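Local coordinates for protein polymeric immunoglobulin receptor (Mus musculus, PDB 4NOF) that is the second Ig-like domain of a receptor that binds polymeric immunoglobulins and probably carries them across epithelia, at residues A[10-16]-A[105-111]; A[26-31]-A[100-104]; A[60-66]-A[78-84]. One frame throughout, in Å; residues are numbered along the deposited sequence. Where two conformers were deposited one is given.

Contact 1: A[10-16]-A[105-111]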
loop_
_atom_site.group_PDB
_atom_site.type_symbol
_atom_site.label_atom_id
_atom_site.label_comp_id
_atom_site.label_asym_id
_atom_site.label_seq_id
_atom_site.Cartn_x
_atom_site.Cartn_y
_atom_site.Cartn_z
ATOM N N THR A 10 -5.901 8.757 7.407
ATOM C CA THR A 10 -5.514 8.335 6.066
ATOM C C THR A 10 -4.433 9.252 5.571
ATOM O O THR A 10 -4.563 10.456 5.722
ATOM C CB THR A 10 -6.717 8.412 5.114
ATOM O OG1 THR A 10 -7.703 7.460 5.511
ATOM C CG2 THR A 10 -6.301 8.104 3.706
ATOM N N HIS A 11 -3.387 8.677 4.995
ATOM C CA HIS A 11 -2.332 9.421 4.313
ATOM C C HIS A 11 -2.670 9.493 2.832
ATOM O O HIS A 11 -2.759 8.466 2.167
ATOM C CB HIS A 11 -0.977 8.755 4.500
ATOM C CG HIS A 11 0.188 9.610 4.069
ATOM N ND1 HIS A 11 1.170 10.024 4.944
ATOM C CD2 HIS A 11 0.524 10.122 2.860
ATOM C CE1 HIS A 11 2.063 10.754 4.291
ATOM N NE2 HIS A 11 1.690 10.833 3.026
ATOM N N VAL A 12 -2.799 10.710 2.311
ATOM C CA VAL A 12 -3.114 10.926 0.914
ATOM C C VAL A 12 -1.843 11.211 0.112
ATOM O O VAL A 12 -1.023 12.041 0.505
ATOM C CB VAL A 12 -4.083 12.125 0.737
ATOM C CG1 VAL A 12 -4.402 12.336 -0.726
ATOM C CG2 VAL A 12 -5.378 11.864 1.498
ATOM N N TYR A 13 -1.689 10.499 -1.005
ATOM C CA TYR A 13 -0.658 10.719 -2.002
ATOM C C TYR A 13 -1.323 11.174 -3.313
ATOM O O TYR A 13 -2.298 10.592 -3.755
ATOM C CB TYR A 13 0.092 9.402 -2.282
ATOM C CG TYR A 13 0.855 8.841 -1.107
ATOM C CD1 TYR A 13 0.264 7.970 -0.222
ATOM C CD2 TYR A 13 2.182 9.195 -0.875
ATOM C CE1 TYR A 13 0.960 7.438 0.835
ATOM C CE2 TYR A 13 2.890 8.671 0.199
ATOM C CZ TYR A 13 2.270 7.786 1.051
ATOM O OH TYR A 13 2.951 7.257 2.130
ATOM N N THR A 14 -0.782 12.217 -3.943
ATOM C CA THR A 14 -1.359 12.764 -5.158
ATOM C C THR A 14 -0.259 12.739 -6.224
ATOM O O THR A 14 0.836 13.300 -6.014
ATOM C CB THR A 14 -1.857 14.221 -4.924
ATOM O OG1 THR A 14 -2.853 14.247 -3.902
ATOM C CG2 THR A 14 -2.461 14.816 -6.175
ATOM N N LYS A 15 -0.506 12.032 -7.313
ATOM C CA LYS A 15 0.474 11.855 -8.368
ATOM C C LYS A 15 -0.163 11.988 -9.752
ATOM O O LYS A 15 -1.318 11.648 -9.960
ATOM C CB LYS A 15 1.122 10.489 -8.270
ATOM C CG LYS A 15 1.972 10.254 -7.032
ATOM C CD LYS A 15 3.249 11.086 -7.000
ATOM C CE LYS A 15 3.907 10.997 -5.635
ATOM N NZ LYS A 15 5.175 11.777 -5.569
ATOM N N ASP A 16 0.613 12.479 -10.702
ATOM C CA ASP A 16 0.187 12.460 -12.106
ATOM C C ASP A 16 0.252 11.065 -12.721
ATOM O O ASP A 16 1.088 10.245 -12.369
ATOM C CB ASP A 16 1.106 13.373 -12.923
ATOM C CG ASP A 16 0.806 14.834 -12.738
ATOM O OD1 ASP A 16 -0.185 15.200 -12.045
ATOM O OD2 ASP A 16 1.576 15.626 -13.344
ATOM N N ASN A 105 -4.133 3.320 6.724
ATOM C CA ASN A 105 -4.956 3.699 5.610
ATOM C C ASN A 105 -4.224 4.702 4.688
ATOM O O ASN A 105 -3.675 5.698 5.159
ATOM C CB ASN A 105 -6.281 4.322 6.114
ATOM C CG ASN A 105 -7.143 3.315 6.842
ATOM O OD1 ASN A 105 -7.467 2.260 6.295
ATOM N ND2 ASN A 105 -7.510 3.630 8.064
ATOM N N VAL A 106 -4.331 4.468 3.382
ATOM C CA VAL A 106 -3.677 5.222 2.347
ATOM C C VAL A 106 -4.673 5.533 1.232
ATOM O O VAL A 106 -5.533 4.703 0.895
ATOM C CB VAL A 106 -2.515 4.385 1.750
ATOM C CG1 VAL A 106 -1.937 5.033 0.504
ATOM C CG2 VAL A 106 -1.437 4.178 2.821
ATOM N N ASP A 107 -4.614 6.751 0.687
ATOM C CA ASP A 107 -5.460 7.131 -0.442
ATOM C C ASP A 107 -4.542 7.633 -1.544
ATOM O O ASP A 107 -3.710 8.516 -1.306
ATOM C CB ASP A 107 -6.441 8.236 -0.026
ATOM C CG ASP A 107 -7.569 8.451 -0.991
ATOM O OD1 ASP A 107 -7.701 7.787 -2.040
ATOM O OD2 ASP A 107 -8.411 9.315 -0.661
ATOM N N LEU A 108 -4.625 6.989 -2.706
ATOM C CA LEU A 108 -3.881 7.402 -3.873
ATOM C C LEU A 108 -4.800 8.160 -4.823
ATOM O O LEU A 108 -5.798 7.648 -5.296
ATOM C CB LEU A 108 -3.266 6.187 -4.572
ATOM C CG LEU A 108 -2.400 6.523 -5.770
ATOM C CD1 LEU A 108 -1.272 7.473 -5.393
ATOM C CD2 LEU A 108 -1.853 5.225 -6.362
ATOM N N GLN A 109 -4.466 9.415 -5.067
ATOM C CA GLN A 109 -5.147 10.222 -6.065
ATOM C C GLN A 109 -4.230 10.305 -7.274
ATOM O O GLN A 109 -3.056 10.696 -7.155
ATOM C CB GLN A 109 -5.461 11.612 -5.484
ATOM C CG GLN A 109 -6.068 12.556 -6.524
ATOM C CD GLN A 109 -6.468 13.901 -5.911
ATOM O OE1 GLN A 109 -5.657 14.828 -5.827
ATOM N NE2 GLN A 109 -7.706 13.987 -5.466
ATOM N N VAL A 110 -4.736 9.860 -8.406
ATOM C CA VAL A 110 -4.030 9.878 -9.663
ATOM C C VAL A 110 -4.706 10.906 -10.572
ATOM O O VAL A 110 -5.885 10.810 -10.900
ATOM C CB VAL A 110 -4.000 8.502 -10.351
ATOM C CG1 VAL A 110 -3.194 8.584 -11.652
ATOM C CG2 VAL A 110 -3.416 7.433 -9.434
ATOM N N LEU A 111 -3.944 11.884 -10.990
ATOM C CA LEU A 111 -4.481 12.933 -11.861
ATOM C C LEU A 111 -4.278 12.518 -13.317
ATOM O O LEU A 111 -3.162 12.249 -13.747
ATOM C CB LEU A 111 -3.802 14.254 -11.563
ATOM C CG LEU A 111 -4.279 15.007 -10.311
ATOM C CD1 LEU A 111 -3.799 14.407 -9.015
ATOM C CD2 LEU A 111 -3.814 16.445 -10.410
#
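Parallel pairing is the oddity here: strand 11-16 runs alongside 105-111 with only 21° between their directions and a closest axis approach of 4.7 Å, while the other neighbouring strands of this sheet are antiparallel. Six backbone hydrogen bonds fix the register. His11, Tyr13 and Lys15 each give N and O to the partner strand; for example, Tyr13 N reaches Asp107 O at 2.8 Å, and Gln109 N returns to Tyr13 O at 2.8 Å with an angle of 175°. This is the A'-G edge of an immunoglobulin V-set domain, where the N-terminal strand joins the sheet beside the last strand. Side chains then alternate. Tyr13 turns inward with Val106 and Leu108: its CD1 lies 3.7 Å from Val106 CG1, its CB 3.9 Å from Leu108 CD1, and its OH bonds to Glu24 N of the facing sheet. Val12, Thr14 and Asp16 share the outer face with Asp107, Gln109 and Leu111, where Thr14 OG1 and Gln109 OE1 make a weak hydrogen bond of 3.5 Å.

Contact 2: A[26-31]-A[100-104]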
loop_
_atom_site.group_PDB
_atom_site.type_symbol
_atom_site.label_atom_id
_atom_site.label_comp_id
_atom_site.label_asym_id
_atom_site.label_seq_id
_atom_site.Cartn_x
_atom_site.Cartn_y
_atom_site.Cartn_z
ATOM N N PRO A 26 3.873 2.129 8.167
ATOM C CA PRO A 26 4.409 1.964 9.522
ATOM C C PRO A 26 3.823 0.791 10.276
ATOM O O PRO A 26 2.686 0.409 10.051
ATOM C CB PRO A 26 4.027 3.277 10.249
ATOM C CG PRO A 26 3.172 4.057 9.318
ATOM C CD PRO A 26 2.938 3.265 8.056
ATOM N N PHE A 27 4.611 0.210 11.178
ATOM C CA PHE A 27 4.123 -0.831 12.053
ATOM C C PHE A 27 4.926 -0.837 13.358
ATOM O O PHE A 27 5.934 -0.135 13.474
ATOM C CB PHE A 27 4.168 -2.202 11.373
ATOM C CG PHE A 27 5.537 -2.639 10.949
ATOM C CD1 PHE A 27 6.063 -2.271 9.704
ATOM C CD2 PHE A 27 6.332 -3.377 11.796
ATOM C CE1 PHE A 27 7.354 -2.655 9.325
ATOM C CE2 PHE A 27 7.608 -3.790 11.417
ATOM C CZ PHE A 27 8.129 -3.429 10.190
ATOM N N LYS A 28 4.494 -1.694 14.281
ATOM C CA LYS A 28 5.094 -1.819 15.603
ATOM C C LYS A 28 5.922 -3.077 15.742
ATOM O O LYS A 28 5.780 -4.043 15.005
ATOM C CB LYS A 28 4.007 -1.833 16.685
ATOM C CG LYS A 28 3.036 -0.674 16.621
ATOM C CD LYS A 28 3.693 0.643 16.945
ATOM C CE LYS A 28 2.642 1.673 17.332
ATOM N NZ LYS A 28 3.253 3.024 17.329
ATOM N N ARG A 29 6.783 -3.078 16.751
ATOM C CA ARG A 29 7.691 -4.209 16.985
ATOM C C ARG A 29 7.000 -5.574 17.060
ATOM O O ARG A 29 7.494 -6.546 16.494
ATOM C CB ARG A 29 8.534 -3.939 18.251
ATOM C CG ARG A 29 9.759 -4.827 18.383
ATOM C CD ARG A 29 10.594 -4.437 19.591
ATOM N NE ARG A 29 9.945 -4.806 20.855
ATOM C CZ ARG A 29 9.226 -3.992 21.630
ATOM N NH1 ARG A 29 9.026 -2.714 21.301
ATOM N NH2 ARG A 29 8.697 -4.465 22.757
ATOM N N GLU A 30 5.823 -5.628 17.693
ATOM C CA GLU A 30 5.022 -6.843 17.810
ATOM C C GLU A 30 4.825 -7.583 16.459
ATOM O O GLU A 30 4.737 -8.810 16.417
ATOM C CB GLU A 30 3.655 -6.475 18.465
ATOM C CG GLU A 30 2.436 -7.257 18.001
ATOM C CD GLU A 30 1.153 -6.863 18.732
ATOM O OE1 GLU A 30 0.795 -5.667 18.757
ATOM O OE2 GLU A 30 0.488 -7.767 19.272
ATOM N N ASN A 31 4.786 -6.829 15.363
ATOM C CA ASN A 31 4.528 -7.395 14.042
ATOM C C ASN A 31 5.714 -7.449 13.096
ATOM O O ASN A 31 5.565 -7.838 11.933
ATOM C CB ASN A 31 3.362 -6.638 13.385
ATOM C CG ASN A 31 2.041 -7.026 13.999
ATOM O OD1 ASN A 31 1.677 -8.195 13.984
ATOM N ND2 ASN A 31 1.355 -6.078 14.583
ATOM N N SER A 100 -4.554 -8.048 15.970
ATOM C CA SER A 100 -3.345 -7.352 16.430
ATOM C C SER A 100 -2.469 -6.818 15.279
ATOM O O SER A 100 -1.369 -6.320 15.516
ATOM C CB SER A 100 -2.491 -8.299 17.251
ATOM O OG SER A 100 -2.307 -9.472 16.510
ATOM N N ALA A 101 -2.967 -6.912 14.057
ATOM C CA ALA A 101 -2.203 -6.395 12.904
ATOM C C ALA A 101 -2.067 -4.874 12.949
ATOM O O ALA A 101 -2.966 -4.165 13.399
ATOM C CB ALA A 101 -2.844 -6.845 11.608
ATOM N N ASP A 102 -0.930 -4.356 12.499
ATOM C CA ASP A 102 -0.771 -2.914 12.379
ATOM C C ASP A 102 -1.230 -2.517 10.979
ATOM O O ASP A 102 -0.728 -3.073 10.001
ATOM C CB ASP A 102 0.680 -2.510 12.619
ATOM C CG ASP A 102 1.169 -2.850 14.026
ATOM O OD1 ASP A 102 0.446 -2.566 15.017
ATOM O OD2 ASP A 102 2.275 -3.418 14.144
ATOM N N LYS A 103 -2.174 -1.574 10.897
ATOM C CA LYS A 103 -2.765 -1.172 9.620
ATOM C C LYS A 103 -2.571 0.312 9.440
ATOM O O LYS A 103 -2.527 1.082 10.423
ATOM C CB LYS A 103 -4.250 -1.522 9.554
ATOM C CG LYS A 103 -4.576 -2.995 9.550
ATOM C CD LYS A 103 -6.085 -3.157 9.614
ATOM C CE LYS A 103 -6.490 -4.596 9.781
ATOM N NZ LYS A 103 -7.962 -4.752 9.630
ATOM N N LYS A 104 -2.405 0.734 8.191
ATOM C CA LYS A 104 -2.330 2.141 7.850
ATOM C C LYS A 104 -3.208 2.370 6.615
ATOM O O LYS A 104 -3.044 1.688 5.583
ATOM C CB LYS A 104 -0.888 2.568 7.553
ATOM C CG LYS A 104 -0.704 4.013 7.060
ATOM C CD LYS A 104 -1.028 5.029 8.125
ATOM C CE LYS A 104 -1.087 6.420 7.522
ATOM N NZ LYS A 104 -1.438 7.449 8.551
HETATM O O HOH W 1 1.189 -1.226 8.306
HETATM O O HOH W 2 0.301 1.339 11.319
HETATM O O HOH W 3 1.106 -3.412 17.335
HETATM O O HOH W 4 -0.510 -9.622 14.274
#
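Asp102 gives up more surface to this contact than any other residue, 96 Å², and its carboxylate organises the loop opposite. CA-to-CB points toward 26-31, and OD2 receives two hydrogen bonds of 2.8 Å, from Lys28 N (angle 164°) and from Asn31 ND2 (167°). The other oxygen, OD1, lies 2.6 Å from water 3, which donates to it and also to Glu30 OE1 at 2.7 Å. One side chain thus ties both ends of the short turn 28-31, a turn that is itself closed by Asn31 N bonding to Lys28 O at 3.0 Å.

Asn31, with 50 Å² covered, answers from the loop. Its ND2 spends its two protons on Asp102 OD2 and on Ser100 O, the latter at 2.9 Å, so that it spans Ser100 to Asp102. Its OD1 accepts from Ser34 OG and from water 4, 2.6 Å away, which also lies 2.9 Å from Ser100 OG.

At the other end, Pro26 (52 Å²) packs its ring against an aliphatic stem: CD sits 3.8 Å from Lys104 CG, while Lys104 NZ goes on to Asp9 O. The CA atoms, 5.3 Å apart at Phe27 and Asp102, are 6.9 Å apart at Pro26 and Lys104, and water fills the gap: Pro26 O accepts from waters 1 and 2, which also donate to Asp102 O and Lys103 O respectively. The loop after strand 21-26 meeting the entry to the last strand corresponds to the B-C (CDR1-like) loop beside the end of the F-G (CDR3-like) loop of a V-set domain.

Contact 3: A[60-66]-A[78-84]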
loop_
_atom_site.group_PDB
_atom_site.type_symbol
_atom_site.label_atom_id
_atom_site.label_comp_id
_atom_site.label_asym_id
_atom_site.label_seq_id
_atom_site.Cartn_x
_atom_site.Cartn_y
_atom_site.Cartn_z
ATOM N N TYR A 60 -0.460 -5.478 -11.180
ATOM C CA TYR A 60 0.658 -4.702 -10.658
ATOM C C TYR A 60 2.018 -5.353 -10.875
ATOM O O TYR A 60 3.033 -4.781 -10.549
ATOM C CB TYR A 60 0.475 -4.470 -9.171
ATOM C CG TYR A 60 -0.656 -3.564 -8.770
ATOM C CD1 TYR A 60 -1.941 -4.066 -8.597
ATOM C CD2 TYR A 60 -0.441 -2.213 -8.503
ATOM C CE1 TYR A 60 -2.990 -3.249 -8.168
ATOM C CE2 TYR A 60 -1.486 -1.392 -8.076
ATOM C CZ TYR A 60 -2.761 -1.906 -7.920
ATOM O OH TYR A 60 -3.834 -1.124 -7.479
ATOM N N ILE A 61 2.067 -6.556 -11.445
ATOM C CA ILE A 61 3.365 -7.206 -11.560
ATOM C C ILE A 61 4.271 -6.379 -12.480
ATOM O O ILE A 61 3.812 -5.760 -13.457
ATOM C CB ILE A 61 3.272 -8.677 -12.021
ATOM C CG1 ILE A 61 4.628 -9.359 -11.804
ATOM C CG2 ILE A 61 2.755 -8.733 -13.432
ATOM C CD1 ILE A 61 4.655 -10.859 -11.899
ATOM N N GLY A 62 5.529 -6.296 -12.084
ATOM C CA GLY A 62 6.512 -5.452 -12.779
ATOM C C GLY A 62 6.456 -3.974 -12.411
ATOM O O GLY A 62 7.310 -3.200 -12.848
ATOM N N ARG A 63 5.445 -3.581 -11.637
ATOM C CA ARG A 63 5.227 -2.175 -11.243
ATOM C C ARG A 63 5.269 -1.950 -9.752
ATOM O O ARG A 63 5.389 -0.811 -9.316
ATOM C CB ARG A 63 3.853 -1.649 -11.704
ATOM C CG ARG A 63 3.539 -1.822 -13.148
ATOM C CD ARG A 63 2.323 -0.995 -13.560
ATOM N NE ARG A 63 1.034 -1.399 -13.031
ATOM C CZ ARG A 63 0.220 -0.600 -12.321
ATOM N NH1 ARG A 63 0.598 0.629 -12.020
ATOM N NH2 ARG A 63 -0.973 -1.032 -11.913
ATOM N N ALA A 64 5.096 -2.999 -8.949
ATOM C CA ALA A 64 5.039 -2.878 -7.516
ATOM C C ALA A 64 6.232 -3.593 -6.886
ATOM O O ALA A 64 6.597 -4.691 -7.288
ATOM C CB ALA A 64 3.734 -3.459 -6.969
ATOM N N LYS A 65 6.834 -2.956 -5.898
ATOM C CA LYS A 65 7.926 -3.572 -5.171
ATOM C C LYS A 65 7.778 -3.216 -3.703
ATOM O O LYS A 65 7.427 -2.066 -3.346
ATOM C CB LYS A 65 9.268 -3.092 -5.713
ATOM C CG LYS A 65 9.530 -3.482 -7.169
ATOM C CD LYS A 65 9.716 -4.990 -7.335
ATOM C CE LYS A 65 9.999 -5.402 -8.781
ATOM N NZ LYS A 65 8.992 -4.904 -9.771
ATOM N N LEU A 66 8.010 -4.215 -2.860
ATOM C CA LEU A 66 7.879 -4.073 -1.423
ATOM C C LEU A 66 9.259 -4.248 -0.800
ATOM O O LEU A 66 9.930 -5.238 -1.084
ATOM C CB LEU A 66 6.935 -5.127 -0.867
ATOM C CG LEU A 66 6.447 -4.976 0.565
ATOM C CD1 LEU A 66 5.117 -5.694 0.831
ATOM C CD2 LEU A 66 7.490 -5.524 1.550
ATOM N N VAL A 78 6.066 0.323 -0.213
ATOM C CA VAL A 78 5.671 -0.217 -1.509
ATOM C C VAL A 78 5.760 0.849 -2.579
ATOM O O VAL A 78 5.105 1.887 -2.485
ATOM C CB VAL A 78 4.244 -0.803 -1.483
ATOM C CG1 VAL A 78 3.882 -1.342 -2.850
ATOM C CG2 VAL A 78 4.149 -1.902 -0.428
ATOM N N ASN A 79 6.623 0.629 -3.566
ATOM C CA ASN A 79 6.694 1.536 -4.683
ATOM C C ASN A 79 5.797 1.017 -5.752
ATOM O O ASN A 79 5.869 -0.149 -6.088
ATOM C CB ASN A 79 8.116 1.701 -5.235
ATOM C CG ASN A 79 8.179 2.784 -6.313
ATOM O OD1 ASN A 79 8.133 2.469 -7.480
ATOM N ND2 ASN A 79 8.182 4.046 -5.913
ATOM N N ILE A 80 4.936 1.874 -6.285
ATOM C CA ILE A 80 4.159 1.528 -7.457
ATOM C C ILE A 80 4.506 2.480 -8.573
ATOM O O ILE A 80 4.365 3.695 -8.423
ATOM C CB ILE A 80 2.629 1.561 -7.199
ATOM C CG1 ILE A 80 2.238 0.652 -6.033
ATOM C CG2 ILE A 80 1.865 1.135 -8.438
ATOM C CD1 ILE A 80 0.857 0.903 -5.533
ATOM N N SER A 81 4.979 1.920 -9.674
ATOM C CA SER A 81 5.372 2.739 -10.832
ATOM C C SER A 81 4.336 2.713 -11.966
ATOM O O SER A 81 3.417 1.914 -11.975
ATOM C CB SER A 81 6.719 2.267 -11.347
ATOM O OG SER A 81 6.650 0.940 -11.798
ATOM N N HIS A 82 4.523 3.599 -12.939
ATOM C CA HIS A 82 3.657 3.665 -14.112
ATOM C C HIS A 82 2.192 3.752 -13.716
ATOM O O HIS A 82 1.347 3.001 -14.188
ATOM C CB HIS A 82 3.905 2.445 -15.016
ATOM C CG HIS A 82 5.320 2.348 -15.500
ATOM N ND1 HIS A 82 6.157 1.306 -15.162
ATOM C CD2 HIS A 82 6.067 3.204 -16.239
ATOM C CE1 HIS A 82 7.350 1.509 -15.698
ATOM N NE2 HIS A 82 7.323 2.655 -16.353
ATOM N N LEU A 83 1.891 4.686 -12.824
ATOM C CA LEU A 83 0.537 4.809 -12.306
ATOM C C LEU A 83 -0.513 5.015 -13.386
ATOM O O LEU A 83 -0.277 5.762 -14.349
ATOM C CB LEU A 83 0.465 5.943 -11.318
ATOM C CG LEU A 83 1.206 5.672 -10.005
ATOM C CD1 LEU A 83 1.405 6.965 -9.228
ATOM C CD2 LEU A 83 0.436 4.667 -9.177
ATOM N N THR A 84 -1.641 4.330 -13.214
ATOM C CA THR A 84 -2.829 4.438 -14.057
ATOM C C THR A 84 -4.009 5.010 -13.279
ATOM O O THR A 84 -4.030 4.995 -12.040
ATOM C CB THR A 84 -3.289 3.064 -14.597
ATOM O OG1 THR A 84 -3.757 2.216 -13.533
ATOM C CG2 THR A 84 -2.157 2.376 -15.345
HETATM O O HOH W 5 7.960 0.011 -8.612
#
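Arg63 dominates this contact, with 122 Å² covered, and its conformation explains why. With chi1 m, chi2 t and chi3 m, the side chain bends to run past Ser81 and His82, bringing NH1 to 3.1 Å from Ser81 O in a hydrogen bond. The same nitrogen forms a salt bridge with Asp87, and NH2 bonds to Ser59 O. Its backbone is equally engaged: Arg63 O accepts from Ser81 N at 2.8 Å and, because Ser81 takes the p rotamer, also from Ser81 OG at 3.3 Å.

Beyond this point the chains form a regular antiparallel hairpin, strands 64-66 and 78-80 being 4.6 Å apart at 168°. Lys65 and Asn79 are its hydrogen-bonded pair, through Lys65 N to Asn79 O (3.0 Å) and Asn79 N to Lys65 O (2.8 Å). Their side chains share one face, yet part: Lys65 leads away, whereas Asn79, at chi1 t, presents ND2 to Thr22 OG1 and Asn20 OD1. On the other face, Leu66 CG meets Val78 CG2 at 4.0 Å, and Ala64 CB lies 4.5 Å from Ile80 CG1. Tyr60, in m, turns its ring edge to Ile80, CD2 to CG2 4.1 Å, and its OH bonds to Tyr91 OH.

The hairpin is therefore chemically two-sided: an apolar face turned to the sandwich interior, and a polar one carrying Lys65 and Asn79. At its end, the Arg63-Asp87 pair matches the salt bridge characteristic of V-set domains, so an ion pair, together with the bond from NH1 to Ser81 O, links the start of strand D to the E-F loop.

Contacts 1 and 2 share strand 102-111; their centres are 21 Å apart, yet they touch where His11 CB comes 3.8 Å from Lys104 CE. Contact 3 belongs to the facing sheet, 14 Å from contact 1 between centres, and packs against it: Leu83 CD2 lies 3.7 Å from Leu108 CD2, and Leu83 CD1 3.7 Å from Lys15 CB. Contacts 2 and 3 stand on opposite sides of the chain's centre, about 8 Å apart at their nearest atoms. Between the sheets, the disulfide Cys25-Cys93 joins strands 21-26 and 89-95. A bound NAG sugar lies at the end shared by contacts 1 and 3, about 4 Å from the Lys15 side chain and 6 Å from that of Asn79.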